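Long-range contact in putative solute-binding component of ABC transporter (Clostridium phytofermentans, PDB 4YS6), which binds beta-D-glucopyranose and probably serves as the sugar-binding component of an ABC transporter: residues W216-I229 and N246-S260. Residues are numbered along the deposited sequence; the frame is centred on the assembly and turned at random.
With BGC (beta-D-glucopyranose), chain D.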
loop_
_atom_site.group_PDB
_atom_site.type_symbol
_atom_site.label_atom_id
_atom_site.label_comp_id
_atom_site.label_asym_id
_atom_site.label_seq_id
_atom_site.Cartn_x
_atom_site.Cartn_y
_atom_site.Cartn_z
ATOM N N TRP A 216 -6.377 0.347 7.190
ATOM C CA TRP A 216 -5.507 -0.770 6.857
ATOM C C TRP A 216 -5.186 -1.609 8.108
ATOM O O TRP A 216 -4.122 -2.267 8.200
ATOM C CB TRP A 216 -4.214 -0.278 6.223
ATOM C CG TRP A 216 -4.311 0.313 4.838
ATOM C CD1 TRP A 216 -4.382 1.633 4.487
ATOM C CD2 TRP A 216 -4.264 -0.421 3.609
ATOM N NE1 TRP A 216 -4.368 1.754 3.120
ATOM C CE2 TRP A 216 -4.316 0.509 2.560
ATOM C CE3 TRP A 216 -4.189 -1.786 3.299
ATOM C CZ2 TRP A 216 -4.279 0.116 1.212
ATOM C CZ3 TRP A 216 -4.163 -2.165 1.967
ATOM C CH2 TRP A 216 -4.195 -1.225 0.950
ATOM N N SER A 217 -6.124 -1.590 9.060
ATOM C CA SER A 217 -5.873 -2.133 10.382
ATOM C C SER A 217 -5.813 -3.656 10.444
ATOM O O SER A 217 -6.742 -4.357 10.048
ATOM C CB SER A 217 -6.953 -1.630 11.347
ATOM O OG SER A 217 -6.891 -2.321 12.580
ATOM N N THR A 218 -4.696 -4.156 10.960
ATOM C CA THR A 218 -4.547 -5.579 11.218
ATOM C C THR A 218 -5.646 -6.080 12.138
ATOM O O THR A 218 -6.238 -7.130 11.881
ATOM C CB THR A 218 -3.176 -5.879 11.842
ATOM O OG1 THR A 218 -2.164 -5.521 10.912
ATOM C CG2 THR A 218 -3.045 -7.363 12.192
ATOM N N GLU A 219 -5.950 -5.330 13.194
ATOM C CA GLU A 219 -6.958 -5.779 14.154
ATOM C C GLU A 219 -8.344 -5.838 13.535
ATOM O O GLU A 219 -9.118 -6.778 13.783
ATOM C CB GLU A 219 -6.988 -4.866 15.381
ATOM C CG GLU A 219 -7.919 -5.386 16.472
ATOM C CD GLU A 219 -7.794 -4.627 17.785
ATOM O OE1 GLU A 219 -6.849 -3.822 17.928
ATOM O OE2 GLU A 219 -8.645 -4.841 18.679
ATOM N N THR A 220 -8.676 -4.837 12.722
ATOM C CA THR A 220 -9.962 -4.814 12.046
ATOM C C THR A 220 -10.100 -5.988 11.067
ATOM O O THR A 220 -11.155 -6.661 11.012
ATOM C CB THR A 220 -10.156 -3.462 11.313
ATOM O OG1 THR A 220 -10.168 -2.409 12.289
ATOM C CG2 THR A 220 -11.473 -3.431 10.544
ATOM N N ALA A 221 -9.031 -6.272 10.327
ATOM C CA ALA A 221 -9.024 -7.420 9.427
ATOM C C ALA A 221 -9.194 -8.721 10.199
ATOM O O ALA A 221 -9.964 -9.590 9.795
ATOM C CB ALA A 221 -7.758 -7.479 8.642
ATOM N N GLN A 222 -8.474 -8.850 11.303
ATOM C CA GLN A 222 -8.566 -10.058 12.115
ATOM C C GLN A 222 -9.994 -10.280 12.627
ATOM O O GLN A 222 -10.512 -11.393 12.584
ATOM C CB GLN A 222 -7.575 -9.973 13.269
ATOM C CG GLN A 222 -7.518 -11.219 14.093
ATOM C CD GLN A 222 -6.403 -11.175 15.100
ATOM O OE1 GLN A 222 -5.509 -10.333 15.012
ATOM N NE2 GLN A 222 -6.432 -12.093 16.051
ATOM N N ASN A 223 -10.634 -9.224 13.115
ATOM C CA ASN A 223 -11.976 -9.319 13.664
ATOM C C ASN A 223 -12.985 -9.721 12.576
ATOM O O ASN A 223 -13.876 -10.547 12.808
ATOM C CB ASN A 223 -12.368 -7.997 14.325
ATOM C CG ASN A 223 -11.702 -7.801 15.677
ATOM O OD1 ASN A 223 -11.282 -8.763 16.318
ATOM N ND2 ASN A 223 -11.610 -6.550 16.117
ATOM N N ARG A 224 -12.843 -9.152 11.384
ATOM C CA ARG A 224 -13.734 -9.503 10.289
ATOM C C ARG A 224 -13.484 -10.949 9.830
ATOM O O ARG A 224 -14.442 -11.694 9.626
ATOM C CB ARG A 224 -13.573 -8.517 9.133
ATOM C CG ARG A 224 -14.352 -8.897 7.874
ATOM C CD ARG A 224 -14.369 -7.807 6.782
ATOM N NE ARG A 224 -14.977 -8.407 5.610
ATOM C CZ ARG A 224 -14.355 -8.636 4.457
ATOM N NH1 ARG A 224 -13.143 -8.162 4.216
ATOM N NH2 ARG A 224 -15.008 -9.273 3.504
HETATM N N MSE A 225 -12.226 -11.364 9.708
HETATM C CA MSE A 225 -11.941 -12.741 9.300
HETATM C C MSE A 225 -12.448 -13.722 10.354
HETATM O O MSE A 225 -12.992 -14.779 9.999
HETATM C CB MSE A 225 -10.447 -12.939 9.037
HETATM C CG MSE A 225 -10.055 -14.324 8.550
HETATM SE SE MSE A 225 -10.600 -14.581 6.636
HETATM C CE MSE A 225 -11.981 -15.858 6.835
ATOM N N ASP A 226 -12.328 -13.379 11.641
ATOM C CA ASP A 226 -12.856 -14.279 12.676
ATOM C C ASP A 226 -14.363 -14.500 12.530
ATOM O O ASP A 226 -14.871 -15.627 12.704
ATOM C CB ASP A 226 -12.552 -13.752 14.073
ATOM C CG ASP A 226 -12.197 -14.862 15.035
ATOM O OD1 ASP A 226 -11.120 -15.480 14.850
ATOM O OD2 ASP A 226 -12.997 -15.129 15.956
ATOM N N ALA A 227 -15.074 -13.435 12.199
ATOM C CA ALA A 227 -16.517 -13.497 12.041
ATOM C C ALA A 227 -16.884 -14.282 10.788
ATOM O O ALA A 227 -17.855 -15.030 10.756
ATOM C CB ALA A 227 -17.097 -12.086 11.996
ATOM N N ILE A 228 -16.099 -14.107 9.735
ATOM C CA ILE A 228 -16.325 -14.867 8.509
ATOM C C ILE A 228 -16.053 -16.372 8.745
ATOM O O ILE A 228 -16.854 -17.217 8.339
ATOM C CB ILE A 228 -15.483 -14.313 7.384
ATOM C CG1 ILE A 228 -16.025 -12.937 6.976
ATOM C CG2 ILE A 228 -15.508 -15.241 6.167
ATOM C CD1 ILE A 228 -15.176 -12.216 5.927
ATOM N N ILE A 229 -14.962 -16.709 9.416
ATOM C CA ILE A 229 -14.693 -18.115 9.736
ATOM C C ILE A 229 -15.861 -18.736 10.498
ATOM O O ILE A 229 -16.372 -19.800 10.136
ATOM C CB ILE A 229 -13.403 -18.274 10.567
ATOM C CG1 ILE A 229 -12.190 -17.839 9.741
ATOM C CG2 ILE A 229 -13.236 -19.728 11.035
ATOM C CD1 ILE A 229 -10.938 -17.577 10.584
ATOM N N ASN A 246 -2.694 -6.098 1.121
ATOM C CA ASN A 246 -1.381 -5.811 1.675
ATOM C C ASN A 246 -1.050 -6.683 2.862
ATOM O O ASN A 246 -1.834 -7.520 3.287
ATOM C CB ASN A 246 -1.261 -4.330 2.070
ATOM C CG ASN A 246 -1.841 -4.038 3.442
ATOM O OD1 ASN A 246 -2.788 -4.701 3.895
ATOM N ND2 ASN A 246 -1.246 -3.069 4.146
ATOM N N ASP A 247 0.123 -6.470 3.414
ATOM C CA ASP A 247 0.574 -7.287 4.528
ATOM C C ASP A 247 -0.149 -6.983 5.849
ATOM O O ASP A 247 -0.407 -7.904 6.615
ATOM C CB ASP A 247 2.066 -7.121 4.697
ATOM C CG ASP A 247 2.903 -8.008 3.731
ATOM O OD1 ASP A 247 2.347 -8.715 2.853
ATOM O OD2 ASP A 247 4.149 -7.983 3.886
ATOM N N SER A 248 -0.514 -5.737 6.146
ATOM C CA SER A 248 -1.159 -5.499 7.439
ATOM C C SER A 248 -2.527 -6.190 7.471
ATOM O O SER A 248 -2.907 -6.761 8.513
ATOM C CB SER A 248 -1.267 -3.995 7.769
ATOM O OG SER A 248 -2.117 -3.287 6.879
ATOM N N THR A 249 -3.246 -6.232 6.345
ATOM C CA THR A 249 -4.509 -6.958 6.341
ATOM C C THR A 249 -4.262 -8.465 6.315
ATOM O O THR A 249 -4.935 -9.212 7.032
ATOM C CB THR A 249 -5.427 -6.536 5.179
ATOM O OG1 THR A 249 -4.802 -6.775 3.922
ATOM C CG2 THR A 249 -5.786 -5.054 5.299
ATOM N N ALA A 250 -3.276 -8.912 5.549
ATOM C CA ALA A 250 -2.949 -10.335 5.545
ATOM C C ALA A 250 -2.578 -10.856 6.925
ATOM O O ALA A 250 -2.897 -12.001 7.278
ATOM C CB ALA A 250 -1.823 -10.611 4.559
ATOM N N LEU A 251 -1.846 -10.059 7.687
ATOM C CA LEU A 251 -1.469 -10.458 9.040
ATOM C C LEU A 251 -2.682 -10.709 9.937
ATOM O O LEU A 251 -2.706 -11.655 10.730
ATOM C CB LEU A 251 -0.574 -9.405 9.662
ATOM C CG LEU A 251 0.009 -9.741 11.015
ATOM C CD1 LEU A 251 0.849 -11.010 10.914
ATOM C CD2 LEU A 251 0.851 -8.573 11.498
ATOM N N GLY A 252 -3.683 -9.843 9.837
ATOM C CA GLY A 252 -4.913 -9.995 10.586
ATOM C C GLY A 252 -5.640 -11.251 10.160
ATOM O O GLY A 252 -6.125 -12.024 10.976
ATOM N N VAL A 253 -5.702 -11.454 8.851
ATOM C CA VAL A 253 -6.316 -12.662 8.307
ATOM C C VAL A 253 -5.601 -13.919 8.816
ATOM O O VAL A 253 -6.237 -14.853 9.315
ATOM C CB VAL A 253 -6.320 -12.599 6.781
ATOM C CG1 VAL A 253 -6.551 -13.961 6.132
ATOM C CG2 VAL A 253 -7.404 -11.608 6.337
ATOM N N THR A 254 -4.282 -13.971 8.697
ATOM C CA THR A 254 -3.583 -15.169 9.157
ATOM C C THR A 254 -3.657 -15.349 10.676
ATOM O O THR A 254 -3.752 -16.491 11.154
ATOM C CB THR A 254 -2.105 -15.192 8.690
ATOM O OG1 THR A 254 -1.397 -14.074 9.203
ATOM C CG2 THR A 254 -2.019 -15.135 7.204
ATOM N N ASN A 255 -3.685 -14.262 11.456
ATOM C CA ASN A 255 -3.937 -14.378 12.891
ATOM C C ASN A 255 -5.271 -15.072 13.169
ATOM O O ASN A 255 -5.355 -15.941 14.027
ATOM C CB ASN A 255 -3.947 -13.016 13.578
ATOM C CG ASN A 255 -2.563 -12.393 13.720
ATOM O OD1 ASN A 255 -1.532 -13.046 13.563
ATOM N ND2 ASN A 255 -2.547 -11.119 14.050
ATOM N N ALA A 256 -6.317 -14.684 12.447
ATOM C CA ALA A 256 -7.633 -15.286 12.642
ATOM C C ALA A 256 -7.662 -16.727 12.196
ATOM O O ALA A 256 -8.269 -17.558 12.860
ATOM C CB ALA A 256 -8.691 -14.503 11.898
ATOM N N LEU A 257 -7.041 -17.020 11.058
ATOM C CA LEU A 257 -7.042 -18.386 10.550
ATOM C C LEU A 257 -6.307 -19.283 11.527
ATOM O O LEU A 257 -6.761 -20.392 11.807
ATOM C CB LEU A 257 -6.402 -18.466 9.158
ATOM C CG LEU A 257 -7.125 -17.786 8.011
ATOM C CD1 LEU A 257 -6.164 -17.770 6.788
ATOM C CD2 LEU A 257 -8.401 -18.512 7.670
ATOM N N THR A 258 -5.191 -18.805 12.079
ATOM C CA THR A 258 -4.447 -19.582 13.069
ATOM C C THR A 258 -5.315 -19.884 14.276
ATOM O O THR A 258 -5.338 -21.015 14.784
ATOM C CB THR A 258 -3.168 -18.832 13.498
ATOM O OG1 THR A 258 -2.274 -18.819 12.382
ATOM C CG2 THR A 258 -2.476 -19.504 14.658
ATOM N N ALA A 259 -6.038 -18.871 14.730
ATOM C CA ALA A 259 -6.833 -18.990 15.950
ATOM C C ALA A 259 -8.013 -19.932 15.788
ATOM O O ALA A 259 -8.315 -20.711 16.690
ATOM C CB ALA A 259 -7.323 -17.622 16.385
ATOM N N SER A 260 -8.698 -19.857 14.656
ATOM C CA SER A 260 -10.066 -20.392 14.580
ATOM C C SER A 260 -10.407 -21.292 13.414
ATOM O O SER A 260 -11.418 -21.967 13.450
ATOM C CB SER A 260 -11.058 -19.233 14.555
ATOM O OG SER A 260 -10.910 -18.429 15.704
HETATM C C2 BGC D . 0.573 1.542 0.443
HETATM C C3 BGC D . 0.821 0.137 0.886
HETATM C C4 BGC D . 0.616 -0.046 2.331
HETATM C C5 BGC D . -0.711 0.471 2.794
HETATM C C6 BGC D . -0.872 0.498 4.299
HETATM C C1 BGC D . -0.868 1.948 0.809
HETATM O O1 BGC D . -1.144 3.162 0.477
HETATM O O2 BGC D . 0.742 1.646 -0.966
HETATM O O3 BGC D . 2.210 -0.185 0.500
HETATM O O4 BGC D . 0.635 -1.449 2.695
HETATM O O5 BGC D . -0.844 1.842 2.311
HETATM O O6 BGC D . 0.263 1.054 4.944
#
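G252 shows how a glycine lets two helices meet backbone to backbone: its CA lies 4.0 Å from Q222 CA, and the axes of 218-229 and 247-260 approach to 7.0 Å while crossing at -40°. Weak CA-H...O contacts run both ways at this point, from G252 CA to T218 O and from Q222 CA to G252 O. T218 fits as a knob among S248, L251, G252 and N255; chi1 of -63° sets OG1 beside the backbone N and CG2 anti to it, which lays CG2 over G252 while OG1 donates to S248 O at 2.8 Å. Farther along, A256 CB fills the hole between Q222, M225, D226 and I229, 3.6 Å from M225 CG, and the selenium of M225 leans on V253 beside F170 of strand 165-170, in the parallel sheet of this lobe. The looser flank is polar and nearer solvent. There the amides of Q222 and N255 cross steeply, and N255 ND2 reaches Q222 OE1 at 3.2 Å from above the carbonyl plane; S260 OG gives D226 OD1 a similarly long bond. At the sugar end, S248 OG donates to W216 O in the carbonyl plane (2.6 Å) and receives N246 ND2, whose amide also donates to glucose O4 at 2.9 Å. W216, held at NE1 by D176, lays one indole face against glucose C5 and C6, the aromatic platform familiar from sugar sites of periplasmic binding proteins, here placed at the N-terminal ends of two paired helices of one alpha/beta lobe.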